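Local coordinates for translation initiation inhibitor (Streptococcus pyogenes, PDB 2EWC), which is of uncharacterised function but belongs to the widely conserved YjgF family, whose members typically assemble as trimers, and is named a putative translation initiation inhibitor, at the interface of chains A and B. Coordinates in Å, arbitrary orientation; residue numbers count along the deposited sequence, not the author numbering. Chains: chain A/B, conserved hypothetical protein.

Contact 1: the interface of chains A and B. Residues chain A 29, 67, 69, 97, 115; chain B 65, 67, 94-97.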
loop_
_atom_site.group_PDB
_atom_site.type_symbol
_atom_site.label_atom_id
_atom_site.label_comp_id
_atom_site.label_asym_id
_atom_site.label_seq_id
_atom_site.Cartn_x
_atom_site.Cartn_y
_atom_site.Cartn_z
ATOM N N TYR A 29 19.443 1.372 -15.464
ATOM C CA TYR A 29 19.123 1.741 -14.078
ATOM C C TYR A 29 17.763 1.146 -13.655
ATOM O O TYR A 29 16.820 1.119 -14.439
ATOM C CB TYR A 29 19.167 3.260 -13.832
ATOM C CG TYR A 29 18.079 4.039 -14.538
ATOM C CD1 TYR A 29 16.845 4.267 -13.930
ATOM C CD2 TYR A 29 18.282 4.539 -15.824
ATOM C CE1 TYR A 29 15.836 4.989 -14.591
ATOM C CE2 TYR A 29 17.288 5.251 -16.493
ATOM C CZ TYR A 29 16.074 5.470 -15.880
ATOM O OH TYR A 29 15.087 6.173 -16.560
ATOM N N ASP A 67 26.271 -0.963 -9.860
ATOM C CA ASP A 67 26.533 0.441 -9.454
ATOM C C ASP A 67 25.312 0.973 -8.716
ATOM O O ASP A 67 24.208 0.930 -9.254
ATOM C CB ASP A 67 26.797 1.322 -10.662
ATOM C CG ASP A 67 28.142 1.026 -11.324
ATOM O OD1 ASP A 67 29.097 0.650 -10.604
ATOM O OD2 ASP A 67 28.254 1.172 -12.570
ATOM N N LEU A 69 23.324 4.110 -6.868
ATOM C CA LEU A 69 23.179 5.555 -6.932
ATOM C C LEU A 69 22.277 6.028 -5.791
ATOM O O LEU A 69 21.089 5.627 -5.678
ATOM C CB LEU A 69 22.550 5.925 -8.273
ATOM C CG LEU A 69 23.497 6.178 -9.465
ATOM C CD1 LEU A 69 24.783 5.361 -9.545
ATOM C CD2 LEU A 69 22.706 6.108 -10.769
ATOM N N ILE A 97 27.739 5.667 -5.415
ATOM C CA ILE A 97 27.934 7.059 -5.834
ATOM C C ILE A 97 26.766 7.860 -5.286
ATOM O O ILE A 97 25.609 7.395 -5.272
ATOM C CB ILE A 97 27.957 7.123 -7.395
ATOM C CG1 ILE A 97 29.302 6.626 -7.937
ATOM C CG2 ILE A 97 27.692 8.492 -7.955
ATOM C CD1 ILE A 97 29.119 6.146 -9.380
ATOM N N ASP A 115 22.083 -0.113 -11.145
ATOM C CA ASP A 115 22.254 -0.793 -12.411
ATOM C C ASP A 115 23.266 -1.924 -12.197
ATOM O O ASP A 115 23.740 -2.133 -11.081
ATOM C CB ASP A 115 22.650 0.169 -13.551
ATOM C CG ASP A 115 24.144 0.476 -13.591
ATOM O OD1 ASP A 115 24.881 0.093 -12.642
ATOM O OD2 ASP A 115 24.613 1.091 -14.586
ATOM N N GLN B 65 25.901 -0.656 -23.317
ATOM C CA GLN B 65 25.763 0.050 -22.032
ATOM C C GLN B 65 26.476 1.388 -22.108
ATOM O O GLN B 65 27.523 1.487 -22.728
ATOM C CB GLN B 65 26.301 -0.797 -20.849
ATOM C CG GLN B 65 25.813 -0.329 -19.475
ATOM C CD GLN B 65 26.660 0.811 -18.912
ATOM O OE1 GLN B 65 27.819 0.964 -19.291
ATOM N NE2 GLN B 65 26.080 1.617 -18.004
ATOM N N ASP B 67 27.310 5.071 -19.729
ATOM C CA ASP B 67 27.212 5.906 -18.532
ATOM C C ASP B 67 27.255 7.358 -19.007
ATOM O O ASP B 67 28.158 7.717 -19.754
ATOM C CB ASP B 67 28.376 5.625 -17.574
ATOM C CG ASP B 67 28.158 4.382 -16.739
ATOM O OD1 ASP B 67 27.054 3.808 -16.799
ATOM O OD2 ASP B 67 29.083 3.968 -16.002
ATOM N N ARG B 94 21.388 2.089 -19.810
ATOM C CA ARG B 94 22.176 3.223 -19.349
ATOM C C ARG B 94 21.957 3.596 -17.895
ATOM O O ARG B 94 21.037 3.107 -17.229
ATOM C CB ARG B 94 21.959 4.457 -20.245
ATOM C CG ARG B 94 20.787 5.284 -19.836
ATOM C CD ARG B 94 20.775 6.659 -20.501
ATOM N NE ARG B 94 19.929 6.621 -21.688
ATOM C CZ ARG B 94 18.680 7.079 -21.761
ATOM N NH1 ARG B 94 18.080 7.658 -20.726
ATOM N NH2 ARG B 94 18.032 6.962 -22.902
ATOM N N LYS B 95 22.817 4.485 -17.421
ATOM C CA LYS B 95 22.530 5.251 -16.226
ATOM C C LYS B 95 23.092 6.658 -16.420
ATOM O O LYS B 95 23.991 6.857 -17.247
ATOM C CB LYS B 95 23.120 4.572 -14.980
ATOM C CG LYS B 95 24.600 4.520 -14.922
ATOM C CD LYS B 95 25.018 4.266 -13.452
ATOM C CE LYS B 95 26.503 4.004 -13.313
ATOM N NZ LYS B 95 26.862 2.784 -14.108
ATOM N N SER B 96 22.553 7.618 -15.678
ATOM C CA SER B 96 23.011 9.005 -15.747
ATOM C C SER B 96 23.452 9.460 -14.342
ATOM O O SER B 96 22.885 9.035 -13.335
ATOM C CB SER B 96 21.879 9.906 -16.254
ATOM O OG SER B 96 21.488 9.507 -17.565
ATOM N N ILE B 97 24.470 10.303 -14.282
ATOM C CA ILE B 97 25.062 10.759 -13.013
ATOM C C ILE B 97 25.346 12.251 -13.150
ATOM O O ILE B 97 25.756 12.720 -14.215
ATOM C CB ILE B 97 26.390 10.004 -12.765
ATOM C CG1 ILE B 97 26.117 8.562 -12.392
ATOM C CG2 ILE B 97 27.290 10.641 -11.666
ATOM C CD1 ILE B 97 27.283 7.678 -12.864
HETATM O O HOH W 1 23.618 0.836 -17.056
#

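Contact 2: the interface of chains A and B. Residues chain A 6, 9-10, 14-16, 19, 26, 28; chain B 64, 83, 91-94.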
loop_
_atom_site.group_PDB
_atom_site.type_symbol
_atom_site.label_atom_id
_atom_site.label_comp_id
_atom_site.label_asym_id
_atom_site.label_seq_id
_atom_site.Cartn_x
_atom_site.Cartn_y
_atom_site.Cartn_z
ATOM N N ARG A 6 17.667 -7.316 -26.987
ATOM C CA ARG A 6 17.194 -6.201 -26.190
ATOM C C ARG A 6 15.802 -6.504 -25.612
ATOM O O ARG A 6 14.870 -6.877 -26.341
ATOM C CB ARG A 6 17.196 -4.933 -27.043
ATOM C CG ARG A 6 18.626 -4.491 -27.453
ATOM C CD ARG A 6 18.612 -3.401 -28.503
ATOM N NE ARG A 6 19.931 -2.758 -28.652
ATOM C CZ ARG A 6 20.825 -3.055 -29.604
ATOM N NH1 ARG A 6 20.575 -4.009 -30.503
ATOM N NH2 ARG A 6 21.988 -2.393 -29.659
ATOM N N VAL A 9 12.353 -2.808 -23.476
ATOM C CA VAL A 9 12.686 -1.551 -24.126
ATOM C C VAL A 9 11.702 -0.434 -23.754
ATOM O O VAL A 9 10.476 -0.639 -23.688
ATOM C CB VAL A 9 12.769 -1.697 -25.678
ATOM C CG1 VAL A 9 13.108 -0.358 -26.333
ATOM C CG2 VAL A 9 13.813 -2.722 -26.064
ATOM N N ASN A 10 12.261 0.747 -23.527
ATOM C CA ASN A 10 11.480 1.941 -23.293
ATOM C C ASN A 10 11.748 2.927 -24.417
ATOM O O ASN A 10 12.818 3.541 -24.498
ATOM C CB ASN A 10 11.790 2.551 -21.932
ATOM C CG ASN A 10 10.820 3.660 -21.561
ATOM O OD1 ASN A 10 10.401 4.457 -22.408
ATOM N ND2 ASN A 10 10.453 3.709 -20.290
ATOM N N GLY A 14 14.221 6.230 -24.680
ATOM C CA GLY A 14 15.343 5.804 -25.515
ATOM C C GLY A 14 16.349 4.924 -24.776
ATOM O O GLY A 14 17.554 5.142 -24.870
ATOM N N HIS A 15 15.864 3.935 -24.025
ATOM C CA HIS A 15 16.766 2.969 -23.369
ATOM C C HIS A 15 16.215 1.540 -23.391
ATOM O O HIS A 15 15.034 1.327 -23.680
ATOM C CB HIS A 15 17.156 3.412 -21.934
ATOM C CG HIS A 15 16.018 3.454 -20.954
ATOM N ND1 HIS A 15 15.196 2.372 -20.709
ATOM C CD2 HIS A 15 15.601 4.430 -20.113
ATOM C CE1 HIS A 15 14.300 2.693 -19.788
ATOM N NE2 HIS A 15 14.524 3.935 -19.408
ATOM N N THR A 16 17.078 0.572 -23.089
ATOM C CA THR A 16 16.707 -0.843 -23.019
ATOM C C THR A 16 16.931 -1.338 -21.609
ATOM O O THR A 16 18.050 -1.226 -21.090
ATOM C CB THR A 16 17.584 -1.681 -23.969
ATOM O OG1 THR A 16 17.403 -1.212 -25.305
ATOM C CG2 THR A 16 17.218 -3.171 -23.918
ATOM N N VAL A 19 19.965 -5.668 -21.815
ATOM C CA VAL A 19 20.695 -5.993 -23.037
ATOM C C VAL A 19 21.484 -7.285 -22.826
ATOM O O VAL A 19 22.399 -7.338 -21.981
ATOM C CB VAL A 19 21.669 -4.839 -23.463
ATOM C CG1 VAL A 19 22.438 -5.225 -24.728
ATOM C CG2 VAL A 19 20.921 -3.529 -23.705
ATOM N N TYR A 26 23.324 -6.639 -19.435
ATOM C CA TYR A 26 23.519 -5.282 -18.936
ATOM C C TYR A 26 22.187 -4.720 -18.562
ATOM O O TYR A 26 21.316 -4.581 -19.405
ATOM C CB TYR A 26 24.203 -4.408 -19.996
ATOM C CG TYR A 26 25.633 -4.828 -20.173
ATOM C CD1 TYR A 26 26.668 -4.187 -19.481
ATOM C CD2 TYR A 26 25.959 -5.930 -20.967
ATOM C CE1 TYR A 26 27.990 -4.615 -19.611
ATOM C CE2 TYR A 26 27.298 -6.360 -21.096
ATOM C CZ TYR A 26 28.293 -5.693 -20.415
ATOM O OH TYR A 26 29.612 -6.129 -20.541
ATOM N N ASN A 28 19.822 -1.705 -17.346
ATOM C CA ASN A 28 19.597 -0.258 -17.295
ATOM C C ASN A 28 19.347 0.093 -15.840
ATOM O O ASN A 28 19.011 -0.801 -15.051
ATOM C CB ASN A 28 18.333 0.035 -18.117
ATOM C CG ASN A 28 18.058 1.516 -18.311
ATOM O OD1 ASN A 28 17.269 2.117 -17.573
ATOM N ND2 ASN A 28 18.678 2.103 -19.302
ATOM N N VAL B 64 26.132 -1.573 -25.945
ATOM C CA VAL B 64 25.276 -2.301 -25.012
ATOM C C VAL B 64 24.990 -1.537 -23.718
ATOM O O VAL B 64 23.928 -1.733 -23.108
ATOM C CB VAL B 64 25.797 -3.755 -24.700
ATOM C CG1 VAL B 64 25.913 -4.582 -25.989
ATOM C CG2 VAL B 64 27.132 -3.758 -23.944
ATOM N N ILE B 83 19.495 10.898 -28.437
ATOM C CA ILE B 83 19.588 9.445 -28.503
ATOM C C ILE B 83 18.587 8.889 -29.535
ATOM O O ILE B 83 18.946 8.080 -30.396
ATOM C CB ILE B 83 19.380 8.820 -27.115
ATOM C CG1 ILE B 83 20.653 9.013 -26.271
ATOM C CG2 ILE B 83 19.028 7.309 -27.221
ATOM C CD1 ILE B 83 20.490 8.578 -24.811
ATOM N N TYR B 91 18.629 0.892 -28.603
ATOM C CA TYR B 91 19.198 1.630 -27.462
ATOM C C TYR B 91 19.958 0.733 -26.497
ATOM O O TYR B 91 19.586 -0.417 -26.314
ATOM C CB TYR B 91 18.101 2.393 -26.698
ATOM C CG TYR B 91 17.142 3.150 -27.610
ATOM C CD1 TYR B 91 17.596 4.215 -28.392
ATOM C CD2 TYR B 91 15.800 2.776 -27.716
ATOM C CE1 TYR B 91 16.745 4.897 -29.249
ATOM C CE2 TYR B 91 14.924 3.463 -28.574
ATOM C CZ TYR B 91 15.411 4.523 -29.327
ATOM O OH TYR B 91 14.582 5.201 -30.179
ATOM N N PRO B 92 21.045 1.255 -25.891
ATOM C CA PRO B 92 21.741 0.555 -24.808
ATOM C C PRO B 92 21.048 0.689 -23.439
ATOM O O PRO B 92 20.177 1.562 -23.249
ATOM C CB PRO B 92 23.095 1.243 -24.770
ATOM C CG PRO B 92 22.800 2.639 -25.189
ATOM C CD PRO B 92 21.716 2.523 -26.235
ATOM N N ALA B 93 21.408 -0.202 -22.512
ATOM C CA ALA B 93 21.122 0.022 -21.092
ATOM C C ALA B 93 21.918 1.262 -20.706
ATOM O O ALA B 93 23.010 1.480 -21.237
ATOM C CB ALA B 93 21.566 -1.147 -20.274
ATOM N N ARG B 94 21.388 2.089 -19.810
ATOM C CA ARG B 94 22.176 3.223 -19.349
ATOM C C ARG B 94 21.957 3.596 -17.895
ATOM O O ARG B 94 21.037 3.107 -17.229
ATOM C CB ARG B 94 21.959 4.457 -20.245
ATOM C CG ARG B 94 20.787 5.284 -19.836
ATOM C CD ARG B 94 20.775 6.659 -20.501
ATOM N NE ARG B 94 19.929 6.621 -21.688
ATOM C CZ ARG B 94 18.680 7.079 -21.761
ATOM N NH1 ARG B 94 18.080 7.658 -20.726
ATOM N NH2 ARG B 94 18.032 6.962 -22.902
HETATM O O HOH W 2 20.059 4.441 -23.621
HETATM O O HOH W 3 16.223 -0.773 -27.976
#

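Contact 1: the interface of chains A and B
B:Lys95, from strand 93-98 of chain B, reaches across the subunit boundary to the carboxylates of A:Asp67 and A:Asp115, with B:Asp67 of its own chain joining them, in an intersubunit charge cluster of this YjgF-family protein. Its CG sits in the crowded position between backbone N and carbonyl carbon (chi1 66°); the chain then runs extended and bends only at chi4 (-61°), which turns the ammonium toward the acids. B:Lys95 NZ lies 2.6 Å from A:Asp67 OD2, a salt bridge and hydrogen bond to the anti lone pair of that carboxylate. A second salt bridge joins B:Lys95 NZ to A:Asp115 OD2 at 2.9 Å, meeting this oxygen from above the carboxylate plane. Both chain A acids cross the lysine at about a right angle, and the other carboxylate oxygen of A:Asp115 accepts a bond from the backbone N of A:Asp67. Within chain B, B:Asp67 OD1 lies 2.9 Å from B:Lys95 NZ in a further salt bridge, and OD1 also accepts from the amide NE2 of B:Gln65. The ammonium probably offsets repulsion between A:Asp67 OD2 and B:Asp67 OD2, which lie 4.5 Å apart. The methylenes are packed too: the A:Leu69 side chain crosses that of B:Lys95 obliquely, CD2 of the leucine 4.0 Å from CD of the lysine. Away from this core the fit loosens. The isoleucines touch loosely through their methyls, A:Ile97 CD1 to B:Ile97 CD1 4.2 Å, while beside the acids water 1 bridges A:Asp115 OD2 and B:Gln65 NE2. Main chain pins the remaining flank, where A:Tyr29 N donates to B:Arg94 O at 2.9 Å, nearly along the C=O axis.

Contact 2: the interface of chains A and B
Loop residue A:Gly14, the short strand 15-16 and strands 18-21 and 24-30 of chain A meet the B:Tyr91-B:Pro92 loop, the start of strand 93-98 and B:Val64 in strand 63-70 of chain B. In the YjgF family such a seam between subunits borders a cleft that carries a conserved arginine, a role that B:Arg94 probably fills here. The B:Tyr91 ring lies flat against A:Gly14, whose CA stands over the middle of one face, 3.7 Å from the ring centroid, in a CH-pi contact. The backbone carbonyl of B:Tyr91 is gripped by the A:Thr16 hydroxyl, A:Thr16 OG1 to B:Tyr91 O 2.5 Å, with OG1 anti to its own carbonyl carbon (chi1 -60°) and approaching from above the carbonyl plane. Water 3 joins the same OG1 to B:Tyr91 N. One residue on, B:Pro92 O accepts from A:Thr16 N at 3.3 Å.

The B:Arg94 side chain leaves its backbone in the crowded position (chi1 87°) and bends at chi3, bringing the guanidinium beside A:Gly14. B:Arg94 NH2 donates to A:Gly14 O at 2.7 Å, from well above the carbonyl plane rather than along a lone pair. NE holds water 2, which also touches A:Gly14 O and B:Pro92 O. A:His15 CB covers a rim of one guanidinium face, and the imidazole is turned 74° from the guanidinium plane; as modelled, A:Asn28 OD1 sits over the centre of the A:His15 ring. A:Asn28 ND2 is placed 2.8 Å from B:Arg94 N, two donors as modelled, so the amide may be flipped, with its oxygen toward that N-H. Farther along, A:Val19 CG1 presses on B:Val64 CB at 3.7 Å, and B:Val64 CG2 rests over one face of A:Tyr26, 4.0 Å from the ring centroid.

Contact 1 and contact 2 are neighbouring stretches of one A-B interface, their C-alpha centres about 12 Å apart. B:Arg94 belongs to both, using its backbone carbonyl in contact 1 and its guanidinium in contact 2. Strands 24-30 of chain A and 63-70 and 93-98 of chain B also run through both, so the charge cluster and the arginine-lined loop region are probably positioned together. The interface is not an exact two-fold, which suits the ring-like trimers usual in this family; twelve copies in the deposited assembly would allow several such rings, though the biological state is inferred.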